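Local coordinates for protein XRE family transcriptional regulator (PDB 6B8W) that probably binds DNA to regulate transcription and carries, in the C-terminal cupin domain described here, a site that binds manganese, at residues Lys6-Trp11 and Phe17-Ile22; Tyr77-Ser80 and Pro84-Phe87. One frame throughout, in Å; residues are numbered along the deposited sequence. Where two conformers were deposited one is given.

Contact 1: Lys6-Trp11 and Phe17-Ile22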
# COMPACT_ATOMS: atom_id res chain seq x y z
N LYS A 6 -12.81 0.49 1.67
CA LYS A 6 -12.50 -0.15 2.94
C LYS A 6 -11.18 0.43 3.50
O LYS A 6 -10.16 0.41 2.81
CB LYS A 6 -12.38 -1.66 2.68
CG LYS A 6 -11.46 -2.42 3.62
CD LYS A 6 -11.27 -3.86 3.16
CE LYS A 6 -10.07 -4.50 3.85
NZ LYS A 6 -10.07 -4.29 5.32
N PRO A 7 -11.19 0.95 4.74
CA PRO A 7 -9.91 1.41 5.28
C PRO A 7 -9.02 0.20 5.63
O PRO A 7 -9.52 -0.76 6.22
CB PRO A 7 -10.32 2.14 6.55
CG PRO A 7 -11.56 1.45 6.99
CD PRO A 7 -12.28 1.07 5.73
N LEU A 8 -7.75 0.21 5.23
CA LEU A 8 -6.86 -0.92 5.56
C LEU A 8 -6.40 -0.84 7.01
O LEU A 8 -6.12 -1.84 7.64
CB LEU A 8 -5.66 -0.98 4.62
CG LEU A 8 -5.94 -1.63 3.27
CD1 LEU A 8 -4.88 -1.27 2.24
CD2 LEU A 8 -6.05 -3.14 3.41
N PHE A 9 -6.29 0.37 7.50
CA PHE A 9 -5.89 0.65 8.85
C PHE A 9 -6.76 1.79 9.29
O PHE A 9 -7.24 2.54 8.44
CB PHE A 9 -4.42 1.07 8.88
CG PHE A 9 -3.49 0.01 8.41
CD1 PHE A 9 -3.09 -1.01 9.27
CD2 PHE A 9 -3.00 0.01 7.10
CE1 PHE A 9 -2.23 -2.01 8.83
CE2 PHE A 9 -2.13 -0.98 6.66
CZ PHE A 9 -1.75 -1.99 7.53
N PRO A 10 -7.02 1.90 10.59
CA PRO A 10 -7.81 3.06 10.99
C PRO A 10 -6.95 4.33 10.83
O PRO A 10 -5.73 4.24 10.61
CB PRO A 10 -8.12 2.81 12.47
CG PRO A 10 -7.15 1.76 12.93
CD PRO A 10 -6.77 0.97 11.71
N TRP A 11 -7.63 5.46 10.83
CA TRP A 11 -6.99 6.76 10.79
C TRP A 11 -5.79 6.77 11.74
O TRP A 11 -5.90 6.34 12.87
CB TRP A 11 -8.03 7.81 11.17
CG TRP A 11 -7.46 9.02 11.77
CD1 TRP A 11 -7.50 9.39 13.09
CD2 TRP A 11 -6.74 10.03 11.10
NE1 TRP A 11 -6.85 10.57 13.27
CE2 TRP A 11 -6.37 10.99 12.05
CE3 TRP A 11 -6.36 10.21 9.77
CZ2 TRP A 11 -5.66 12.13 11.72
CZ3 TRP A 11 -5.64 11.34 9.45
CH2 TRP A 11 -5.30 12.29 10.41
N PHE A 17 -2.29 10.04 8.45
CA PHE A 17 -2.27 9.15 7.30
C PHE A 17 -3.47 8.20 7.25
O PHE A 17 -3.85 7.61 8.26
CB PHE A 17 -0.94 8.37 7.39
CG PHE A 17 -0.82 7.17 6.49
CD1 PHE A 17 -0.70 7.33 5.12
CD2 PHE A 17 -0.75 5.87 7.02
CE1 PHE A 17 -0.57 6.22 4.28
CE2 PHE A 17 -0.60 4.77 6.19
CZ PHE A 17 -0.51 4.94 4.82
N ASP A 18 -4.08 8.11 6.07
CA ASP A 18 -5.16 7.18 5.78
C ASP A 18 -4.68 6.26 4.68
O ASP A 18 -3.86 6.63 3.85
CB ASP A 18 -6.45 7.91 5.34
CG ASP A 18 -7.44 8.11 6.47
OD1 ASP A 18 -7.50 7.27 7.39
OD2 ASP A 18 -8.21 9.10 6.39
N HIS A 19 -5.21 5.06 4.67
CA HIS A 19 -4.82 4.03 3.72
C HIS A 19 -6.11 3.27 3.39
O HIS A 19 -6.66 2.55 4.24
CB HIS A 19 -3.81 3.11 4.40
CG HIS A 19 -3.12 2.17 3.48
ND1 HIS A 19 -1.88 1.64 3.77
CD2 HIS A 19 -3.44 1.72 2.25
CE1 HIS A 19 -1.49 0.86 2.77
NE2 HIS A 19 -2.42 0.89 1.84
N PHE A 20 -6.61 3.46 2.18
CA PHE A 20 -7.84 2.87 1.75
C PHE A 20 -7.62 1.81 0.70
O PHE A 20 -6.72 1.93 -0.12
CB PHE A 20 -8.74 3.95 1.14
CG PHE A 20 -9.07 5.06 2.07
CD1 PHE A 20 -9.99 4.86 3.11
CD2 PHE A 20 -8.50 6.32 1.93
CE1 PHE A 20 -10.30 5.89 3.99
CE2 PHE A 20 -8.81 7.35 2.80
CZ PHE A 20 -9.72 7.13 3.83
N SER A 21 -8.48 0.81 0.73
CA SER A 21 -8.50 -0.24 -0.26
C SER A 21 -9.82 -0.05 -1.01
O SER A 21 -10.90 -0.10 -0.40
CB SER A 21 -8.45 -1.61 0.41
OG SER A 21 -8.61 -2.61 -0.56
N ILE A 22 -9.72 0.11 -2.33
CA ILE A 22 -10.88 0.44 -3.16
C ILE A 22 -11.04 -0.54 -4.31
O ILE A 22 -10.08 -0.87 -4.99
CB ILE A 22 -10.70 1.86 -3.73
CG1 ILE A 22 -10.53 2.86 -2.58
CG2 ILE A 22 -11.87 2.24 -4.65
CD1 ILE A 22 -10.24 4.28 -3.02
O HOH W 1 -7.51 4.68 6.77
O HOH W 2 -3.80 4.78 8.50
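Strands 3-7 and 17-24 form an antiparallel beta hairpin at one border of the larger cupin sheet, and Lys6 and Ser21 face each other in it as a hydrogen-bonded pair. Lys6 N gives its proton to Ser21 O at 2.9 Å, and Ser21 N returns a nearly straight bond (169°) to Lys6 O at 2.7 Å. Proline suits the next position because Pro7 and Phe20 are a non-hydrogen-bonded pair, where no N-H is needed towards the partner strand; the Pro7 ring instead sits beside Phe20. Leu8 N resumes the bonding, reaching His19 O at 2.8 Å.

Beyond this the pairing gives way to side chains and water. Leu8 CB lies over one face of the His19 imidazole, offset toward its rim, while Leu8 CD1 comes to 3.3 Å from His19 NE2. In Phe9, CG stands anti to the carbonyl carbon (chi1 -63°), which brings the ring alongside His19; His19 ND1 lies at the edge of the Phe9 ring, 3.9 Å from Phe9 CD2. His19 ND1, buried here, has no partner in the model. In this cupin dimer the flat rings of Phe9 and Phe17 each offer His42 of the second subunit an edge-to-face partner.

Where the backbones separate, one water links Phe9 O, Asp18 OD1 and His19 N, and another bridges Pro10 O and Phe17 O. Asp18 OD1 also lies at the edge of the Trp11 indole, in its plane and 3.5 Å from Trp11 CA, whereas OD2 is hydrogen-bonded to Tyr93 OH.

Contact 2: Tyr77-Ser80 and Pro84-Phe87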
# COMPACT_ATOMS: atom_id res chain seq x y z
N TYR A 77 -11.04 8.51 -11.07
CA TYR A 77 -10.66 7.13 -11.12
C TYR A 77 -11.66 6.46 -12.03
O TYR A 77 -12.85 6.64 -11.85
CB TYR A 77 -10.76 6.50 -9.71
CG TYR A 77 -10.13 7.30 -8.58
CD1 TYR A 77 -10.82 8.34 -7.98
CD2 TYR A 77 -8.90 6.96 -8.05
CE1 TYR A 77 -10.28 9.06 -6.92
CE2 TYR A 77 -8.34 7.67 -6.98
CZ TYR A 77 -9.04 8.72 -6.43
OH TYR A 77 -8.52 9.45 -5.36
N ARG A 78 -11.19 5.64 -12.96
CA ARG A 78 -12.09 5.00 -13.90
C ARG A 78 -11.63 3.59 -14.23
O ARG A 78 -10.43 3.33 -14.34
CB ARG A 78 -12.20 5.85 -15.17
CG ARG A 78 -13.25 5.39 -16.17
CD ARG A 78 -13.41 6.38 -17.33
NE ARG A 78 -12.20 6.48 -18.14
CZ ARG A 78 -12.02 7.33 -19.16
NH1 ARG A 78 -12.96 8.19 -19.53
NH2 ARG A 78 -10.87 7.29 -19.84
N ASN A 79 -12.61 2.69 -14.37
CA ASN A 79 -12.35 1.31 -14.76
C ASN A 79 -12.94 1.09 -16.14
O ASN A 79 -14.16 1.03 -16.27
CB ASN A 79 -12.98 0.33 -13.78
CG ASN A 79 -12.59 -1.11 -14.07
OD1 ASN A 79 -11.96 -1.39 -15.08
ND2 ASN A 79 -12.98 -2.03 -13.19
N SER A 80 -12.09 1.01 -17.15
CA SER A 80 -12.51 0.74 -18.53
C SER A 80 -12.23 -0.70 -18.97
O SER A 80 -12.39 -1.02 -20.15
CB SER A 80 -11.90 1.72 -19.51
OG SER A 80 -12.45 2.99 -19.31
N PRO A 84 -13.36 -6.12 -12.15
CA PRO A 84 -13.05 -5.13 -11.10
C PRO A 84 -11.58 -4.76 -11.01
O PRO A 84 -10.71 -5.58 -11.35
CB PRO A 84 -13.48 -5.83 -9.81
CG PRO A 84 -14.46 -6.88 -10.23
CD PRO A 84 -14.07 -7.30 -11.62
N VAL A 85 -11.31 -3.53 -10.62
CA VAL A 85 -9.92 -3.10 -10.38
C VAL A 85 -9.81 -2.79 -8.90
O VAL A 85 -10.66 -2.10 -8.34
CB VAL A 85 -9.46 -1.91 -11.23
CG1 VAL A 85 -10.35 -0.69 -11.03
CG2 VAL A 85 -8.00 -1.57 -10.94
N HIS A 86 -8.78 -3.36 -8.26
CA HIS A 86 -8.51 -3.18 -6.85
C HIS A 86 -7.28 -2.29 -6.72
O HIS A 86 -6.23 -2.61 -7.29
CB HIS A 86 -8.26 -4.54 -6.20
CG HIS A 86 -7.94 -4.48 -4.74
ND1 HIS A 86 -7.25 -5.48 -4.09
CD2 HIS A 86 -8.16 -3.52 -3.81
CE1 HIS A 86 -7.10 -5.16 -2.82
NE2 HIS A 86 -7.62 -3.96 -2.62
N PHE A 87 -7.40 -1.17 -6.03
CA PHE A 87 -6.25 -0.30 -5.83
C PHE A 87 -6.24 0.23 -4.42
O PHE A 87 -7.21 0.09 -3.69
CB PHE A 87 -6.19 0.82 -6.87
CG PHE A 87 -7.35 1.78 -6.83
CD1 PHE A 87 -8.53 1.49 -7.49
CD2 PHE A 87 -7.24 2.99 -6.16
CE1 PHE A 87 -9.59 2.38 -7.46
CE2 PHE A 87 -8.29 3.89 -6.12
CZ PHE A 87 -9.47 3.60 -6.78
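The rings of Tyr77 and Phe87 lie nearly parallel, their planes 16° apart, but are displaced along those planes until little of one ring covers the other, with centroids 5.5 Å apart. Contact is made by the near borders of the rings: Tyr77 CD2 lies 3.6 Å from Phe87 CZ, and Tyr77 CE2 is 3.9 Å from Phe87 CE2. Phe87 holds its CG between the backbone N and the carbonyl carbon (chi1 63°), and from there the phenyl group extends toward strand 75-78.

No hydrogen bond joins Tyr77-Ser80 to Pro84-Phe87; side chains span the gap, which at Tyr77 and Phe87 is 10.1 Å between CA atoms. This is the interior of the cupin beta sandwich, where strand 75-78 of the smaller sheet faces strand 85-92 of the larger one. Val43 packs against both rings, Met52 against Tyr77 and Leu50 against Phe87. Tyrosine fits its place by being apolar along the ring and polar at the end: OH is hydrogen-bonded to Glu41 OE2, and both residues belong to the manganese site, without metal in this chain, whose third ligand, His75, meets the Tyr77 ring at a steep angle.

Nearer the turn, the Asn79 amide and the Val85 side chain reach in from the two segments and pass alongside one another, Asn79 ND2 lying 3.7 Å from Val85 CG1. The 3.4 Å between Asn79 ND2 and Val85 N is no bond, since both are donors. ND2 is hydrogen-bonded instead to the carbonyl oxygens of Leu24 and Arg83, and OD1 to Ser81 OG. Bound at both ends, the amide is fixed in its rotation, and asparagine suits a buried place where two backbone carbonyls need a donor and a hydroxyl offers a partner to its oxygen.

Overall arrangement
Strands 17-24 and 85-92 are neighbours in the larger sheet and join the two contacts, whose centres are about 17 Å apart. Contact 1 adds strand 3-7 to that sheet; contact 2 crosses from it to the smaller one. They meet directly where Ser21 OG is hydrogen-bonded to His86 NE2 (2.7 Å) and Ile22 N to Phe87 O (2.9 Å). Contact 2 supplies Tyr77 to the manganese site, its side chain about 3 Å from those of Glu41 and His75; contact 1 stays further off, the side chain of Phe20 lying about 7 Å from that of Glu41. Asp64 of the second subunit packs on Leu8 of contact 1 and His86 of contact 2.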